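PDB 6GDJ: gamma tubulin complex adapter mto2 from Schizosaccharomyces pombe, which acts together with mto1 to promote nucleation of at least a subset of cytoplasmic microtubules by recruiting the gamma-tubulin complex to interphase and equatorial microtubule organizing centers. Local coordinates for residues A12-R15 with L16-Y19; V29-A32 with V33-I37. All coordinates share one frame; numbering follows the deposited sequence.

Contact 1: residues A12-R15 with L16-Y19; sequences ALMR and LRTY
Leu16 N donates to Ala12 O at 2.9 Å and Arg17 N to Leu13 O at 3.0 Å, the i to i+4 bonds that run through the last turns of helix 5-17. Two residues further on the pattern tightens: Arg15 O is reached three residues later by Thr18 N in a weak bond bent to 135°, and Tyr19 N likewise turns to Leu16 O. Arg15 O is also gripped by the hydroxyl of Thr18, OG1 donating over 2.7 Å in the carbonyl plane. With chi1 at 70°, Thr18 OG1 sits between its own backbone N and carbonyl carbon, which turns it back to the preceding turn, while CG2 rests near Met14 O. The edge of the Tyr19 ring also meets Arg15 O, CD1 lying 3.3 Å away. At the far end of that ring, water 1 lies in its plane and joins Tyr19 OH to Arg15 NH2, each 2.7 Å from the water. On another side of the helix the extended Arg17 chain passes back along the turn, and Leu13 CG lies over one face of its guanidinium, with Leu13 CD2 3.6 Å from Arg17 NH2. Met14 CG approaches Arg17 NH1 obliquely. The charged end is directed beyond the helix to a salt bridge with Glu30. Ala12 faces Cys59, and Tyr19 packs on Val63 and Ile67, all of helix 46-72. The arrangement is that of a helix C-terminus passing from i to i+4 into i to i+3 bonding, within the helical twin-cysteine dimerisation domain of Mto2.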
loop_
_atom_site.group_PDB
_atom_site.type_symbol
_atom_site.label_atom_id
_atom_site.label_comp_id
_atom_site.label_asym_id
_atom_site.label_seq_id
_atom_site.Cartn_x
_atom_site.Cartn_y
_atom_site.Cartn_z
ATOM N N ALA A 12 7.725 6.546 7.651
ATOM C CA ALA A 12 7.859 6.364 6.241
ATOM C C ALA A 12 6.811 7.120 5.421
ATOM O O ALA A 12 7.167 7.705 4.390
ATOM C CB ALA A 12 7.802 4.867 5.901
ATOM N N LEU A 13 5.575 7.175 5.920
ATOM C CA LEU A 13 4.546 7.970 5.237
ATOM C C LEU A 13 4.861 9.457 5.286
ATOM O O LEU A 13 4.737 10.154 4.302
ATOM C CB LEU A 13 3.209 7.709 5.849
ATOM C CG LEU A 13 2.059 8.562 5.318
ATOM C CD1 LEU A 13 1.911 8.417 3.819
ATOM C CD2 LEU A 13 0.821 8.228 6.090
ATOM N N MET A 14 5.318 9.910 6.448
ATOM C CA MET A 14 5.665 11.321 6.567
ATOM C C MET A 14 6.773 11.691 5.575
ATOM O O MET A 14 6.755 12.769 4.967
ATOM C CB MET A 14 6.068 11.608 8.008
ATOM C CG MET A 14 4.889 11.609 8.947
ATOM S SD MET A 14 5.267 11.817 10.694
ATOM C CE MET A 14 5.750 13.487 10.662
ATOM N N ARG A 15 7.792 10.802 5.432
ATOM C CA ARG A 15 8.807 11.015 4.453
ATOM C C ARG A 15 8.223 11.059 3.016
ATOM O O ARG A 15 8.561 11.924 2.227
ATOM C CB ARG A 15 9.935 10.040 4.614
ATOM C CG ARG A 15 10.698 10.223 5.903
ATOM C CD ARG A 15 11.762 9.129 6.061
ATOM N NE ARG A 15 12.824 9.229 5.077
ATOM C CZ ARG A 15 13.600 8.198 4.704
ATOM N NH1 ARG A 15 13.499 7.041 5.301
ATOM N NH2 ARG A 15 14.474 8.368 3.771
ATOM N N LEU A 16 7.380 10.065 2.687
ATOM C CA LEU A 16 6.793 10.045 1.345
ATOM C C LEU A 16 6.047 11.324 1.017
ATOM O O LEU A 16 6.192 11.822 -0.069
ATOM C CB LEU A 16 5.836 8.866 1.279
ATOM C CG LEU A 16 5.053 8.739 -0.032
ATOM C CD1 LEU A 16 5.994 8.679 -1.226
ATOM C CD2 LEU A 16 4.049 7.572 0.054
ATOM N N ARG A 17 5.336 11.901 1.986
ATOM C CA ARG A 17 4.537 13.107 1.681
ATOM C C ARG A 17 5.413 14.235 1.217
ATOM O O ARG A 17 5.014 15.044 0.411
ATOM C CB ARG A 17 3.809 13.578 2.940
ATOM C CG ARG A 17 2.725 12.751 3.427
ATOM C CD ARG A 17 2.187 13.341 4.697
ATOM N NE ARG A 17 1.161 12.542 5.254
ATOM C CZ ARG A 17 0.915 12.403 6.550
ATOM N NH1 ARG A 17 1.680 13.030 7.474
ATOM N NH2 ARG A 17 -0.029 11.573 6.964
ATOM N N THR A 18 6.665 14.271 1.703
ATOM C CA THR A 18 7.552 15.372 1.303
ATOM C C THR A 18 8.040 15.320 -0.137
ATOM O O THR A 18 8.622 16.283 -0.607
ATOM C CB THR A 18 8.806 15.441 2.206
ATOM O OG1 THR A 18 9.695 14.336 1.962
ATOM C CG2 THR A 18 8.461 15.533 3.616
ATOM N N TYR A 19 7.800 14.199 -0.856
ATOM C CA TYR A 19 8.160 14.105 -2.266
ATOM C C TYR A 19 6.990 14.464 -3.226
ATOM O O TYR A 19 7.161 14.323 -4.427
ATOM C CB TYR A 19 8.690 12.699 -2.598
ATOM C CG TYR A 19 10.049 12.429 -1.981
ATOM C CD1 TYR A 19 10.166 11.943 -0.709
ATOM C CD2 TYR A 19 11.202 12.692 -2.714
ATOM C CE1 TYR A 19 11.413 11.712 -0.167
ATOM C CE2 TYR A 19 12.468 12.477 -2.183
ATOM C CZ TYR A 19 12.561 11.963 -0.925
ATOM O OH TYR A 19 13.801 11.722 -0.312
HETATM O O HOH W 1 14.168 10.496 2.079
#

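Contact 2: residues V29-A32 with V33-I37; sequences VEQA and VNHAI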
loop_
_atom_site.group_PDB
_atom_site.type_symbol
_atom_site.label_atom_id
_atom_site.label_comp_id
_atom_site.label_asym_id
_atom_site.label_seq_id
_atom_site.Cartn_x
_atom_site.Cartn_y
_atom_site.Cartn_z
ATOM N N VAL A 29 -2.605 5.339 -0.348
ATOM C CA VAL A 29 -1.575 4.997 0.655
ATOM C C VAL A 29 -1.962 5.559 1.988
ATOM O O VAL A 29 -1.909 4.872 2.964
ATOM C CB VAL A 29 -0.185 5.521 0.228
ATOM C CG1 VAL A 29 0.777 5.331 1.391
ATOM C CG2 VAL A 29 0.325 4.807 -1.021
ATOM N N GLU A 30 -2.360 6.835 2.006
ATOM C CA GLU A 30 -2.783 7.406 3.296
ATOM C C GLU A 30 -3.972 6.684 3.934
ATOM O O GLU A 30 -4.036 6.451 5.137
ATOM C CB GLU A 30 -3.165 8.870 3.088
ATOM C CG GLU A 30 -2.003 9.774 2.687
ATOM C CD GLU A 30 -1.456 10.635 3.786
ATOM O OE1 GLU A 30 -1.830 10.398 4.959
ATOM O OE2 GLU A 30 -0.528 11.432 3.424
ATOM N N GLN A 31 -4.913 6.314 3.089
ATOM C CA GLN A 31 -6.101 5.632 3.596
ATOM C C GLN A 31 -5.714 4.229 4.146
ATOM O O GLN A 31 -6.175 3.839 5.203
ATOM C CB GLN A 31 -7.169 5.543 2.512
ATOM C CG GLN A 31 -7.712 6.872 2.081
ATOM C CD GLN A 31 -8.705 7.409 3.004
ATOM O OE1 GLN A 31 -8.881 6.872 4.106
ATOM N NE2 GLN A 31 -9.418 8.474 2.569
ATOM N N ALA A 32 -4.826 3.547 3.406
ATOM C CA ALA A 32 -4.381 2.212 3.882
ATOM C C ALA A 32 -3.632 2.290 5.222
ATOM O O ALA A 32 -3.877 1.530 6.119
ATOM C CB ALA A 32 -3.539 1.520 2.857
ATOM N N VAL A 33 -2.756 3.271 5.312
ATOM C CA VAL A 33 -2.013 3.489 6.545
ATOM C C VAL A 33 -2.963 3.797 7.682
ATOM O O VAL A 33 -2.840 3.285 8.770
ATOM C CB VAL A 33 -0.951 4.568 6.380
ATOM C CG1 VAL A 33 -0.360 4.989 7.750
ATOM C CG2 VAL A 33 0.162 4.071 5.516
ATOM N N ASN A 34 -3.946 4.638 7.385
ATOM C CA ASN A 34 -4.927 4.953 8.349
ATOM C C ASN A 34 -5.765 3.764 8.870
ATOM O O ASN A 34 -6.012 3.602 10.062
ATOM C CB ASN A 34 -5.768 6.071 7.812
ATOM C CG ASN A 34 -6.540 6.665 8.850
ATOM O OD1 ASN A 34 -5.992 7.388 9.762
ATOM N ND2 ASN A 34 -7.789 6.263 8.860
ATOM N N HIS A 35 -6.174 2.864 7.950
ATOM C CA HIS A 35 -6.835 1.662 8.382
ATOM C C HIS A 35 -5.903 0.744 9.179
ATOM O O HIS A 35 -6.348 0.099 10.122
ATOM C CB HIS A 35 -7.454 0.913 7.185
ATOM C CG HIS A 35 -8.529 1.675 6.505
ATOM N ND1 HIS A 35 -9.546 2.288 7.208
ATOM C CD2 HIS A 35 -8.705 1.998 5.204
ATOM C CE1 HIS A 35 -10.352 2.896 6.352
ATOM N NE2 HIS A 35 -9.867 2.739 5.124
ATOM N N ALA A 36 -4.606 0.721 8.832
ATOM C CA ALA A 36 -3.662 -0.042 9.626
ATOM C C ALA A 36 -3.560 0.470 11.032
ATOM O O ALA A 36 -3.499 -0.304 11.991
ATOM C CB ALA A 36 -2.304 -0.086 8.939
ATOM N N ILE A 37 -3.543 1.771 11.177
ATOM C CA ILE A 37 -3.536 2.360 12.537
ATOM C C ILE A 37 -4.780 1.901 13.330
ATOM O O ILE A 37 -4.688 1.520 14.486
ATOM C CB ILE A 37 -3.443 3.898 12.508
ATOM C CG1 ILE A 37 -2.116 4.322 11.875
ATOM C CG2 ILE A 37 -3.658 4.488 13.881
ATOM C CD1 ILE A 37 -2.041 5.784 11.489
HETATM O O HOH W 2 -8.558 5.541 6.511
#
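Ala32 and Ala36, Gln31 and His35, and Val29 and Val33 are successive-turn neighbours along helix 23-42, a local contact in mid-helix with one flank against the second subunit. Four regular i to i+4 backbone bonds join the turns, from Val33 N to Val29 O at 3.0 Å through Ala36 N to Ala32 O at 2.9 Å. The side chains add to this chiefly around Gln31 O. His35 CG stands anti to its carbonyl carbon (chi1 -64°), which swings the imidazole back over the preceding turn and leaves CD2 3.1 Å from Gln31 O. Water 2 donates to Gln31 OE1 at 2.8 Å and to Gln31 O at 3.2 Å, accepts from Asn34 ND2 at 2.6 Å, and lies above one face of the His35 ring, offset toward its rim. An alanine in place of His35 would probably uncover Gln31 O and water 2 on this side and lose the packing on Ala50 of the second subunit. Ala32 meets Ser54 of that subunit, and Val33 CG2 lies 4.4 Å from Val29 CG1; all three residues are buried. Gln31 O thus takes both the helical N-H and a water hydrogen, so one water ties the Gln31 and Asn34 side chains to a carbonyl already used by the helix.

How the contacts relate
Contacts 1 and 2 lie on consecutive helices, 5-17 and 23-42, with centres about 13 Å apart, and they meet directly. Arg17 NE pairs with Glu30 OE2 at 2.7 Å, a salt bridge beside an apolar seam in which Leu13 CD2 comes 3.8 Å from Val33 CG1 and Leu13 CD1 4.1 Å from Val29 CG1. Each is part core, part surface, and both also pack on helix 46-72. Contact 1 is at a helix end, where a threonine hydroxyl, a weak bent bond and a water-joined tyrosine take part, and touches no other chain of the assembly. Contact 2 keeps unbroken mid-helix bonding, and its Val29, Gln31, Ala32 and His35 reach the second subunit.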